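Local coordinates for protein adenosine deaminase (Burkholderia ambifaria, PDB 4GXW) that binds zinc and probably removes the amino group of a purine base or nucleoside by hydrolysis, as other members of the adenosine and AMP deaminase family do, at residues 38-43 / 97-103; 107-111 / 308-312; 184-188 / 199-203. All coordinates share one frame; numbering follows the deposited sequence.

Contact 1 of 3, residues 38-43 / 97-103; sequences LLGAVR and IAYEYLE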
ATOM      1  N   LEU A  38      -4.068   6.618   1.657  1.00  9.25           N
ATOM      2  CA  LEU A  38      -5.417   7.161   1.773  1.00  9.09           C
ATOM      3  C   LEU A  38      -5.780   8.079   0.605  1.00  9.07           C
ATOM      4  O   LEU A  38      -6.840   7.932  -0.009  1.00  9.43           O
ATOM      5  CB  LEU A  38      -5.543   7.937   3.087  1.00 10.53           C
ATOM      6  CG  LEU A  38      -6.926   8.529   3.356  1.00 10.06           C
ATOM      7  CD1 LEU A  38      -7.989   7.433   3.412  1.00 12.09           C
ATOM      8  CD2 LEU A  38      -6.902   9.354   4.632  1.00 11.88           C
ATOM      9  N   LEU A  39      -4.891   9.015   0.291  1.00  9.05           N
ATOM     10  CA  LEU A  39      -5.171  10.014  -0.729  1.00  9.49           C
ATOM     11  C   LEU A  39      -5.047   9.449  -2.147  1.00 10.16           C
ATOM     12  O   LEU A  39      -5.421  10.111  -3.115  1.00 13.57           O
ATOM     13  CB  LEU A  39      -4.287  11.257  -0.529  1.00 10.77           C
ATOM     14  CG  LEU A  39      -4.864  12.351   0.391  1.00 10.06           C
ATOM     15  CD1 LEU A  39      -5.162  11.821   1.797  1.00 12.76           C
ATOM     16  CD2 LEU A  39      -3.924  13.552   0.451  1.00 10.76           C
ATOM     17  N   GLY A  40      -4.534   8.226  -2.260  1.00 10.25           N
ATOM     18  CA  GLY A  40      -4.535   7.510  -3.530  1.00 13.21           C
ATOM     19  C   GLY A  40      -5.703   6.543  -3.688  1.00 11.21           C
ATOM     20  O   GLY A  40      -5.742   5.736  -4.630  1.00 12.00           O
ATOM     21  N   ALA A  41      -6.649   6.618  -2.752  1.00  9.92           N
ATOM     22  CA  ALA A  41      -7.819   5.744  -2.727  1.00  9.89           C
ATOM     23  C   ALA A  41      -9.120   6.539  -2.758  1.00  9.96           C
ATOM     24  O   ALA A  41     -10.171   6.014  -2.417  1.00 10.80           O
ATOM     25  CB  ALA A  41      -7.788   4.839  -1.501  1.00 11.32           C
ATOM     26  N   VAL A  42      -9.054   7.808  -3.149  1.00 10.18           N
ATOM     27  CA  VAL A  42     -10.265   8.610  -3.254  1.00 10.71           C
ATOM     28  C   VAL A  42     -11.045   8.235  -4.513  1.00 11.76           C
ATOM     29  O   VAL A  42     -10.486   8.218  -5.614  1.00 13.77           O
ATOM     30  CB  VAL A  42      -9.926  10.121  -3.253  1.00 10.83           C
ATOM     31  CG1 VAL A  42     -11.185  10.952  -3.383  1.00 11.42           C
ATOM     32  CG2 VAL A  42      -9.167  10.487  -1.975  1.00 11.46           C
ATOM     33  N   ARG A  43     -12.331   7.933  -4.353  1.00 12.41           N
ATOM     34  CA  ARG A  43     -13.169   7.587  -5.501  1.00 13.24           C
ATOM     35  C   ARG A  43     -13.320   8.794  -6.420  1.00 13.39           C
ATOM     36  O   ARG A  43     -13.437   9.927  -5.944  1.00 13.44           O
ATOM     37  CB  ARG A  43     -14.550   7.128  -5.036  1.00 14.45           C
ATOM     38  CG  ARG A  43     -14.548   5.880  -4.166  1.00 13.43           C
ATOM     39  CD  ARG A  43     -15.953   5.588  -3.672  1.00 13.70           C
ATOM     40  NE  ARG A  43     -15.974   4.550  -2.648  1.00 10.31           N
ATOM     41  CZ  ARG A  43     -16.990   4.340  -1.825  1.00 11.81           C
ATOM     42  NH1 ARG A  43     -18.091   5.081  -1.908  1.00 15.67           N
ATOM     43  NH2 ARG A  43     -16.907   3.389  -0.911  1.00 14.23           N
ATOM     44  N   ILE A  97     -13.135   9.921   3.284  1.00  9.55           N
ATOM     45  CA  ILE A  97     -12.280   9.145   2.395  1.00  9.80           C
ATOM     46  C   ILE A  97     -11.705   7.904   3.084  1.00 10.18           C
ATOM     47  O   ILE A  97     -11.500   6.880   2.427  1.00 10.07           O
ATOM     48  CB  ILE A  97     -11.204   9.988   1.655  1.00  8.81           C
ATOM     49  CG1 ILE A  97     -10.224  10.651   2.621  1.00 10.24           C
ATOM     50  CG2 ILE A  97     -11.884  11.023   0.759  1.00 10.70           C
ATOM     51  CD1 ILE A  97      -9.060  11.296   1.903  1.00 10.23           C
ATOM     52  N   ALA A  98     -11.493   7.969   4.399  1.00  8.72           N
ATOM     53  CA  ALA A  98     -11.066   6.780   5.141  1.00  9.06           C
ATOM     54  C   ALA A  98     -12.168   5.717   5.124  1.00  9.69           C
ATOM     55  O   ALA A  98     -11.911   4.541   4.858  1.00 10.40           O
ATOM     56  CB  ALA A  98     -10.668   7.141   6.571  1.00 10.70           C
ATOM     57  N   TYR A  99     -13.398   6.144   5.387  1.00  9.24           N
ATOM     58  CA  TYR A  99     -14.537   5.236   5.430  1.00  9.25           C
ATOM     59  C   TYR A  99     -14.759   4.604   4.059  1.00 10.19           C
ATOM     60  O   TYR A  99     -14.987   3.392   3.961  1.00 10.04           O
ATOM     61  CB  TYR A  99     -15.780   5.999   5.886  1.00 11.49           C
ATOM     62  CG  TYR A  99     -17.054   5.190   5.949  1.00 10.83           C
ATOM     63  CD1 TYR A  99     -17.329   4.368   7.033  1.00 11.84           C
ATOM     64  CD2 TYR A  99     -17.999   5.272   4.929  1.00 13.60           C
ATOM     65  CE1 TYR A  99     -18.508   3.650   7.098  1.00 13.16           C
ATOM     66  CE2 TYR A  99     -19.185   4.549   4.988  1.00 15.93           C
ATOM     67  CZ  TYR A  99     -19.431   3.740   6.075  1.00 14.81           C
ATOM     68  OH  TYR A  99     -20.609   3.016   6.140  1.00 16.00           O
ATOM     69  N   GLU A 100     -14.679   5.411   3.001  1.00  9.73           N
ATOM     70  CA  GLU A 100     -14.924   4.896   1.651  1.00 10.88           C
ATOM     71  C   GLU A 100     -13.820   3.956   1.170  1.00 10.11           C
ATOM     72  O   GLU A 100     -14.101   2.968   0.494  1.00 10.28           O
ATOM     73  CB  GLU A 100     -15.162   6.041   0.656  1.00  9.80           C
ATOM     74  CG  GLU A 100     -16.447   6.794   0.957  1.00 11.83           C
ATOM     75  CD  GLU A 100     -16.794   7.881  -0.038  1.00 12.11           C
ATOM     76  OE1 GLU A 100     -16.009   8.133  -0.978  1.00 14.90           O
ATOM     77  OE2 GLU A 100     -17.880   8.494   0.124  1.00 13.75           O
ATOM     78  N   TYR A 101     -12.574   4.253   1.519  1.00  9.86           N
ATOM     79  CA  TYR A 101     -11.472   3.348   1.207  1.00  9.13           C
ATOM     80  C   TYR A 101     -11.702   1.999   1.886  1.00  9.45           C
ATOM     81  O   TYR A 101     -11.628   0.947   1.241  1.00  8.97           O
ATOM     82  CB  TYR A 101     -10.106   3.936   1.605  1.00  9.70           C
ATOM     83  CG  TYR A 101      -9.064   2.857   1.794  1.00  9.31           C
ATOM     84  CD1 TYR A 101      -8.713   2.004   0.748  1.00 10.29           C
ATOM     85  CD2 TYR A 101      -8.471   2.652   3.031  1.00  9.28           C
ATOM     86  CE1 TYR A 101      -7.783   0.985   0.934  1.00 10.40           C
ATOM     87  CE2 TYR A 101      -7.542   1.642   3.227  1.00 10.05           C
ATOM     88  CZ  TYR A 101      -7.203   0.813   2.181  1.00  9.63           C
ATOM     89  OH  TYR A 101      -6.270  -0.184   2.391  1.00 10.30           O
ATOM     90  N   LEU A 102     -12.012   2.024   3.177  1.00  9.73           N
ATOM     91  CA  LEU A 102     -12.181   0.789   3.926  1.00 10.02           C
ATOM     92  C   LEU A 102     -13.388  -0.010   3.428  1.00  9.93           C
ATOM     93  O   LEU A 102     -13.342  -1.243   3.384  1.00 10.05           O
ATOM     94  CB  LEU A 102     -12.235   1.048   5.438  1.00  9.31           C
ATOM     95  CG  LEU A 102     -10.917   1.567   6.020  1.00  8.47           C
ATOM     96  CD1 LEU A 102     -11.095   2.122   7.422  1.00 10.69           C
ATOM     97  CD2 LEU A 102      -9.842   0.483   6.004  1.00 10.28           C
ATOM     98  N   GLU A 103     -14.454   0.682   3.029  1.00 10.66           N
ATOM     99  CA  GLU A 103     -15.592   0.014   2.393  1.00 10.61           C
ATOM    100  C   GLU A 103     -15.171  -0.711   1.114  1.00 10.60           C
ATOM    101  O   GLU A 103     -15.530  -1.866   0.887  1.00 11.02           O
ATOM    102  CB  GLU A 103     -16.697   1.018   2.066  1.00 11.47           C
ATOM    103  CG  GLU A 103     -17.888   0.369   1.383  1.00 12.31           C
ATOM    104  CD  GLU A 103     -19.031   1.328   1.107  1.00 12.70           C
ATOM    105  OE1 GLU A 103     -18.814   2.561   1.117  1.00 15.24           O
ATOM    106  OE2 GLU A 103     -20.161   0.832   0.867  1.00 18.62           O
TER
HETATM  107  O   HOH W   1     -11.520   7.128  -0.239  1.00 12.04           O
HETATM  108  O   HOH W   2     -13.416   8.409  -1.775  1.00 13.15           O
HETATM  109  O   HOH W   3     -20.323   4.632   0.122  1.00 29.12           O
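Arg-43 reaches across to helix 91-106 and forms a salt bridge with Glu-103: NH2 lies 2.9 Å from OE1, with an N-H...O angle of 164°. That oxygen sits in the guanidinium plane, but the approach to it comes from well above the carboxylate plane. Glu-100 is placed differently, since its carboxylate stacks on the guanidinium with planes 6° apart and its CB covers one face. Glu-100 OE1 and Arg-43 NH1, 3.8 Å apart, make a long salt bridge by charge alone, while Glu-100 O receives only a weak bond from NH2. The extended run from CG to NE of Arg-43 carries the guanidinium this far, and NE has a salt bridge to Asp-104. Waters thread the seam; one donates to both Ala-41 O and Ile-97 O, and another joins Arg-43 N to Glu-100 OE1, which is also hydrogen-bonded to Thr-46 OG1. In the TIM-barrel fold of this family, residues 38-43 follow directly on the zinc ligands His-35 and His-37 in the loop after strand 31-33, and rest against helix 91-106. Apolar packing continues inward. Ile-97 CD1 meets Leu-38 CG at 3.8 Å and Leu-39 CD1 at 3.9 Å, and its CG2 faces Val-42 CG2. Leu-38 CD1 settles over the helix backbone, 3.6 Å from Ala-98 CA. Ala-41 CB approaches Tyr-101 CD1 at 3.7 Å; the tyrosine hydroxyl is hydrogen-bonded to Glu-33 OE1.

Contact 2 of 3, residues 107-111 / 308-312; sequences AHNVR and VNPSE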
ATOM      1  N   ALA A 107     -14.948  -4.856   0.413  1.00 11.41           N
ATOM      2  CA  ALA A 107     -15.700  -5.464  -0.679  1.00 12.65           C
ATOM      3  C   ALA A 107     -14.860  -6.515  -1.408  1.00 12.53           C
ATOM      4  O   ALA A 107     -15.402  -7.382  -2.091  1.00 15.06           O
ATOM      5  CB  ALA A 107     -16.195  -4.394  -1.647  1.00 13.35           C
ATOM      6  N   HIS A 108     -13.543  -6.436  -1.252  1.00 11.04           N
ATOM      7  CA  HIS A 108     -12.624  -7.386  -1.871  1.00 11.60           C
ATOM      8  C   HIS A 108     -12.020  -8.339  -0.854  1.00 10.03           C
ATOM      9  O   HIS A 108     -10.961  -8.922  -1.088  1.00 11.34           O
ATOM     10  CB  HIS A 108     -11.547  -6.651  -2.663  1.00 10.49           C
ATOM     11  CG  HIS A 108     -12.075  -6.039  -3.915  1.00 12.45           C
ATOM     12  ND1 HIS A 108     -12.218  -6.757  -5.079  1.00 10.75           N
ATOM     13  CD2 HIS A 108     -12.563  -4.803  -4.172  1.00 14.64           C
ATOM     14  CE1 HIS A 108     -12.748  -5.985  -6.011  1.00 12.87           C
ATOM     15  NE2 HIS A 108     -12.963  -4.792  -5.486  1.00 15.69           N
ATOM     16  N   ASN A 109     -12.710  -8.493   0.274  1.00 10.84           N
ATOM     17  CA  ASN A 109     -12.298  -9.412   1.329  1.00 10.27           C
ATOM     18  C   ASN A 109     -10.967  -9.061   1.990  1.00  9.55           C
ATOM     19  O   ASN A 109     -10.278  -9.935   2.530  1.00  9.66           O
ATOM     20  CB  ASN A 109     -12.331 -10.862   0.840  1.00 12.39           C
ATOM     21  CG  ASN A 109     -13.743 -11.361   0.644  1.00 11.48           C
ATOM     22  OD1 ASN A 109     -14.555 -11.335   1.580  1.00 13.47           O
ATOM     23  ND2 ASN A 109     -14.068 -11.781  -0.575  1.00 13.52           N
ATOM     24  N   VAL A 110     -10.612  -7.778   1.961  1.00  9.49           N
ATOM     25  CA  VAL A 110      -9.590  -7.285   2.865  1.00  9.83           C
ATOM     26  C   VAL A 110     -10.209  -7.257   4.260  1.00 10.41           C
ATOM     27  O   VAL A 110     -11.229  -6.592   4.484  1.00 11.42           O
ATOM     28  CB  VAL A 110      -9.073  -5.894   2.451  1.00  9.10           C
ATOM     29  CG1 VAL A 110      -8.076  -5.388   3.485  1.00  9.74           C
ATOM     30  CG2 VAL A 110      -8.427  -5.952   1.060  1.00 10.03           C
ATOM     31  N   ARG A 111      -9.602  -7.993   5.187  1.00  9.34           N
ATOM     32  CA  ARG A 111     -10.128  -8.108   6.544  1.00  9.12           C
ATOM     33  C   ARG A 111      -9.404  -7.188   7.512  1.00  9.68           C
ATOM     34  O   ARG A 111      -9.889  -6.914   8.609  1.00 10.81           O
ATOM     35  CB  ARG A 111     -10.053  -9.556   7.010  1.00 10.86           C
ATOM     36  CG  ARG A 111     -10.957 -10.445   6.180  1.00 12.19           C
ATOM     37  CD  ARG A 111     -10.820 -11.915   6.509  1.00 12.05           C
ATOM     38  NE  ARG A 111     -11.771 -12.711   5.732  1.00 12.36           N
ATOM     39  CZ  ARG A 111     -11.847 -14.037   5.773  1.00 11.91           C
ATOM     40  NH1 ARG A 111     -11.038 -14.720   6.566  1.00 12.99           N
ATOM     41  NH2 ARG A 111     -12.742 -14.677   5.030  1.00 13.14           N
ATOM     42  N   VAL A 308      -6.503  -0.166  -9.796  1.00 11.35           N
ATOM     43  CA  VAL A 308      -6.299  -1.539  -9.359  1.00 10.84           C
ATOM     44  C   VAL A 308      -6.928  -1.755  -7.983  1.00 11.75           C
ATOM     45  O   VAL A 308      -6.648  -1.014  -7.043  1.00 13.31           O
ATOM     46  CB  VAL A 308      -4.781  -1.917  -9.386  1.00 12.54           C
ATOM     47  CG1 VAL A 308      -3.958  -1.044  -8.424  1.00 13.66           C
ATOM     48  CG2 VAL A 308      -4.565  -3.403  -9.108  1.00 13.54           C
ATOM     49  N   ASN A 309      -7.806  -2.746  -7.875  1.00 11.08           N
ATOM     50  CA  ASN A 309      -8.389  -3.101  -6.578  1.00 11.53           C
ATOM     51  C   ASN A 309      -7.610  -4.293  -5.976  1.00  9.55           C
ATOM     52  O   ASN A 309      -6.762  -4.880  -6.666  1.00 10.90           O
ATOM     53  CB  ASN A 309      -9.905  -3.336  -6.710  1.00 11.77           C
ATOM     54  CG  ASN A 309     -10.246  -4.556  -7.538  1.00 10.63           C
ATOM     55  OD1 ASN A 309      -9.672  -5.630  -7.347  1.00 12.01           O
ATOM     56  ND2 ASN A 309     -11.203  -4.405  -8.461  1.00 12.83           N
ATOM     57  N   PRO A 310      -7.869  -4.653  -4.697  1.00  9.40           N
ATOM     58  CA  PRO A 310      -7.076  -5.723  -4.080  1.00 10.18           C
ATOM     59  C   PRO A 310      -7.168  -7.053  -4.841  1.00  9.78           C
ATOM     60  O   PRO A 310      -6.145  -7.726  -4.982  1.00 10.99           O
ATOM     61  CB  PRO A 310      -7.679  -5.838  -2.677  1.00  9.82           C
ATOM     62  CG  PRO A 310      -8.129  -4.423  -2.370  1.00  8.97           C
ATOM     63  CD  PRO A 310      -8.667  -3.919  -3.693  1.00 10.75           C
ATOM     64  N   SER A 311      -8.349  -7.425  -5.332  1.00 11.30           N
ATOM     65  CA  SER A 311      -8.485  -8.666  -6.099  1.00 10.07           C
ATOM     66  C   SER A 311      -7.628  -8.658  -7.364  1.00 10.75           C
ATOM     67  O   SER A 311      -7.065  -9.690  -7.752  1.00 10.90           O
ATOM     68  CB  SER A 311      -9.954  -8.936  -6.446  1.00 10.17           C
ATOM     69  OG  SER A 311     -10.728  -9.067  -5.266  1.00 11.13           O
ATOM     70  N   GLU A 312      -7.529  -7.494  -7.998  1.00  9.86           N
ATOM     71  CA  GLU A 312      -6.732  -7.330  -9.204  1.00 10.16           C
ATOM     72  C   GLU A 312      -5.229  -7.349  -8.924  1.00 12.16           C
ATOM     73  O   GLU A 312      -4.449  -7.861  -9.733  1.00 11.12           O
ATOM     74  CB  GLU A 312      -7.123  -6.031  -9.916  1.00 11.90           C
ATOM     75  CG  GLU A 312      -8.489  -6.073 -10.596  1.00 13.04           C
ATOM     76  CD  GLU A 312      -8.925  -4.722 -11.131  1.00 13.32           C
ATOM     77  OE1 GLU A 312      -8.668  -3.701 -10.453  1.00 14.00           O
ATOM     78  OE2 GLU A 312      -9.512  -4.672 -12.238  1.00 17.24           O
TER
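His-108 and Ser-311 bring their backbones to 6.1 Å, CA to CA, where the turn between helix 91-106 and strand 110-117 meets the first turn of helix 310-319. His-108 ND1 and Ser-311 OG share a hydrogen bond of 2.8 Å at an angle of 152°; either atom could be the donor, and OG lies at the edge of the imidazole, near its plane. Asn-309 covers one face of the same ring, its amide stacked with the planes 26° apart, and Asn-309 CG comes within 3.3 Å of His-108 CE1. Asn-309 CB makes a CH-pi contact, 3.9 Å from the centroid of the His-108 ring. The amide is itself held by a capping box at the start of helix 310-319: Asn-309 OD1 accepts from Glu-312 N, and Glu-312 OE1 uses its anti lone pair to accept from Asn-309 N, 2.9 Å away. With chi1 at 67°, Asn-309 CG lies between the backbone N and the carbonyl carbon, which lets OD1 cap the helix while the amide lies over the histidine. Asn-109, with positive phi, closes helix 91-106 as the C-prime residue of a Schellman motif. In strand 110-117, Val-110 CG2 packs on Pro-310 CG at 3.8 Å. Lys-31 touches Val-110, Pro-310 and Ser-311.

Contact 3 of 3, residues 184-188 / 199-203; sequences GIGID and FWKAY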
ATOM      1  N   GLY A 184       1.962   3.243  14.003  1.00  9.50           N
ATOM      2  CA  GLY A 184       3.354   3.487  13.685  1.00  8.04           C
ATOM      3  C   GLY A 184       3.511   4.502  12.589  1.00  8.06           C
ATOM      4  O   GLY A 184       2.513   5.103  12.169  1.00  8.22           O
ATOM      5  N   ILE A 185       4.749   4.679  12.131  1.00  7.71           N
ATOM      6  CA  ILE A 185       5.050   5.649  11.084  1.00  7.25           C
ATOM      7  C   ILE A 185       5.635   5.002   9.844  1.00  7.73           C
ATOM      8  O   ILE A 185       6.195   3.903   9.893  1.00  7.68           O
ATOM      9  CB  ILE A 185       6.013   6.778  11.554  1.00  8.19           C
ATOM     10  CG1 ILE A 185       7.387   6.206  11.922  1.00 10.17           C
ATOM     11  CG2 ILE A 185       5.407   7.576  12.691  1.00 10.73           C
ATOM     12  CD1 ILE A 185       8.479   7.257  11.951  1.00 11.25           C
ATOM     13  N   GLY A 186       5.516   5.726   8.739  1.00  8.07           N
ATOM     14  CA  GLY A 186       6.168   5.380   7.490  1.00  8.52           C
ATOM     15  C   GLY A 186       6.869   6.600   6.903  1.00  7.13           C
ATOM     16  O   GLY A 186       6.912   7.665   7.538  1.00  7.35           O
ATOM     17  N   ILE A 187       7.436   6.454   5.706  1.00  7.18           N
ATOM     18  CA  ILE A 187       8.034   7.578   4.984  1.00  8.87           C
ATOM     19  C   ILE A 187       7.803   7.372   3.493  1.00  8.22           C
ATOM     20  O   ILE A 187       8.006   6.272   2.976  1.00  7.76           O
ATOM     21  CB  ILE A 187       9.544   7.768   5.309  1.00  8.35           C
ATOM     22  CG1 ILE A 187      10.076   9.041   4.654  1.00  8.90           C
ATOM     23  CG2 ILE A 187      10.386   6.565   4.872  1.00  8.25           C
ATOM     24  CD1 ILE A 187      11.435   9.472   5.198  1.00  9.83           C
ATOM     25  N   ASP A 188       7.346   8.416   2.814  1.00  8.34           N
ATOM     26  CA  ASP A 188       7.056   8.320   1.388  1.00  8.55           C
ATOM     27  C   ASP A 188       7.260   9.662   0.676  1.00  7.99           C
ATOM     28  O   ASP A 188       7.940  10.545   1.207  1.00  8.84           O
ATOM     29  CB  ASP A 188       5.660   7.716   1.149  1.00  8.59           C
ATOM     30  CG  ASP A 188       4.554   8.454   1.888  1.00 11.74           C
ATOM     31  OD1 ASP A 188       4.514   9.697   1.850  1.00 15.16           O
ATOM     32  OD2 ASP A 188       3.704   7.783   2.519  1.00 12.35           O
ATOM     33  N   PHE A 199      16.282  11.201   8.085  1.00  8.02           N
ATOM     34  CA  PHE A 199      15.135  11.180   8.997  1.00  8.18           C
ATOM     35  C   PHE A 199      15.370  10.302  10.228  1.00  9.44           C
ATOM     36  O   PHE A 199      14.426   9.815  10.857  1.00  9.31           O
ATOM     37  CB  PHE A 199      13.889  10.750   8.211  1.00  9.41           C
ATOM     38  CG  PHE A 199      13.612  11.662   7.056  1.00  8.07           C
ATOM     39  CD1 PHE A 199      12.900  12.836   7.253  1.00 10.47           C
ATOM     40  CD2 PHE A 199      14.148  11.411   5.798  1.00  9.34           C
ATOM     41  CE1 PHE A 199      12.686  13.724   6.215  1.00 10.22           C
ATOM     42  CE2 PHE A 199      13.932  12.298   4.750  1.00 10.12           C
ATOM     43  CZ  PHE A 199      13.199  13.450   4.959  1.00 11.11           C
ATOM     44  N   TRP A 200      16.639  10.132  10.592  1.00  9.64           N
ATOM     45  CA  TRP A 200      17.003   9.289  11.725  1.00  9.34           C
ATOM     46  C   TRP A 200      16.294   9.714  13.011  1.00  9.10           C
ATOM     47  O   TRP A 200      15.894   8.866  13.813  1.00  9.24           O
ATOM     48  CB  TRP A 200      18.528   9.277  11.943  1.00  8.59           C
ATOM     49  CG  TRP A 200      19.098  10.580  12.403  1.00  9.23           C
ATOM     50  CD1 TRP A 200      19.617  11.573  11.619  1.00  9.45           C
ATOM     51  CD2 TRP A 200      19.224  11.039  13.757  1.00  8.93           C
ATOM     52  NE1 TRP A 200      20.042  12.619  12.400  1.00  9.16           N
ATOM     53  CE2 TRP A 200      19.812  12.317  13.717  1.00  9.16           C
ATOM     54  CE3 TRP A 200      18.889  10.489  15.003  1.00  8.93           C
ATOM     55  CZ2 TRP A 200      20.074  13.060  14.876  1.00  9.50           C
ATOM     56  CZ3 TRP A 200      19.148  11.218  16.141  1.00 10.68           C
ATOM     57  CH2 TRP A 200      19.732  12.495  16.076  1.00 10.32           C
ATOM     58  N   LYS A 201      16.138  11.015  13.225  1.00  8.82           N
ATOM     59  CA  LYS A 201      15.586  11.485  14.491  1.00  9.84           C
ATOM     60  C   LYS A 201      14.130  11.071  14.698  1.00  9.09           C
ATOM     61  O   LYS A 201      13.746  10.620  15.787  1.00  9.74           O
ATOM     62  CB  LYS A 201      15.749  12.999  14.607  1.00 11.29           C
ATOM     63  CG  LYS A 201      15.520  13.544  15.998  1.00 15.94           C
ATOM     64  CD  LYS A 201      15.905  15.016  16.069  1.00 16.85           C
ATOM     65  CE  LYS A 201      15.511  15.618  17.388  1.00 19.42           C
ATOM     66  NZ  LYS A 201      15.817  17.061  17.349  1.00 16.29           N
ATOM     67  N   ALA A 202      13.326  11.203  13.650  1.00  9.20           N
ATOM     68  CA  ALA A 202      11.924  10.844  13.746  1.00  8.61           C
ATOM     69  C   ALA A 202      11.759   9.355  14.008  1.00  8.93           C
ATOM     70  O   ALA A 202      10.885   8.950  14.779  1.00  8.18           O
ATOM     71  CB  ALA A 202      11.191  11.246  12.478  1.00 10.67           C
ATOM     72  N   TYR A 203      12.597   8.540  13.368  1.00  8.50           N
ATOM     73  CA  TYR A 203      12.538   7.092  13.584  1.00  8.44           C
ATOM     74  C   TYR A 203      12.955   6.720  15.002  1.00  8.86           C
ATOM     75  O   TYR A 203      12.286   5.904  15.647  1.00  8.49           O
ATOM     76  CB  TYR A 203      13.323   6.320  12.500  1.00  8.11           C
ATOM     77  CG  TYR A 203      12.493   6.167  11.242  1.00  7.13           C
ATOM     78  CD1 TYR A 203      12.363   7.215  10.335  1.00  7.95           C
ATOM     79  CD2 TYR A 203      11.797   4.998  10.991  1.00  8.83           C
ATOM     80  CE1 TYR A 203      11.562   7.086   9.205  1.00  8.79           C
ATOM     81  CE2 TYR A 203      10.998   4.866   9.870  1.00  7.31           C
ATOM     82  CZ  TYR A 203      10.885   5.912   8.988  1.00  7.57           C
ATOM     83  OH  TYR A 203      10.075   5.769   7.882  1.00  8.18           O
TER
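Ile-185 and Ile-187 project from strand 184-188 onto Phe-199 and Tyr-203, a buried, mainly apolar contact at the start of helix 200-208. The evidence is clearest at Ile-185, whose CD1 stands over the centre of the Tyr-203 ring, 3.9 Å from the centroid and 4° off the normal: a CH-pi contact. Its chi1 of 64° sets CG1 between the backbone N and the carbonyl carbon, and from there the branch extends to the ring. Ile-187 makes a second CH-pi contact, with CD1 3.8 Å from the centroid of Phe-199 and 27° off the normal, displaced toward the rim and closest to CD2 at 3.4 Å. Strand 184-188, helix 200-208 and strand 212-217 make up a beta-alpha-beta unit, the repeating element of a TIM barrel, and these side chains fill the space between the first strand and the helix that returns over it. Phe-199 occupies the N-cap position of that helix. Ile-187 CG2 lies 3.1 Å from Tyr-203 OH, with the two side chains crossing at about a right angle. The hydroxyl finds its hydrogen-bond partner in Thr-214 O, on strand 212-217, and so links the helix to the next strand. Ile-158 of strand 151-159 touches Ile-187, Phe-199 and Tyr-203.

In the fold
From the N terminus, contact 1 closes first, bringing the loop after strand 31-33 back against helix 91-106 across 53 mostly helical residues. Contact 2 opens directly afterwards, as that helix gives way to strand 110-117, and its centre lies about 13 Å from that of contact 1. It closes only at helix 310-319, so it spans most of the barrel strands. Contact 3, local to one beta-alpha-beta unit, falls entirely within that span, and no pair of contacts crosses. Contacts 2 and 3 reach the same parallel sheet on opposite sides of the chain's centre, their centres about 28 Å apart, whereas contact 1 joins parts flanking its first strands.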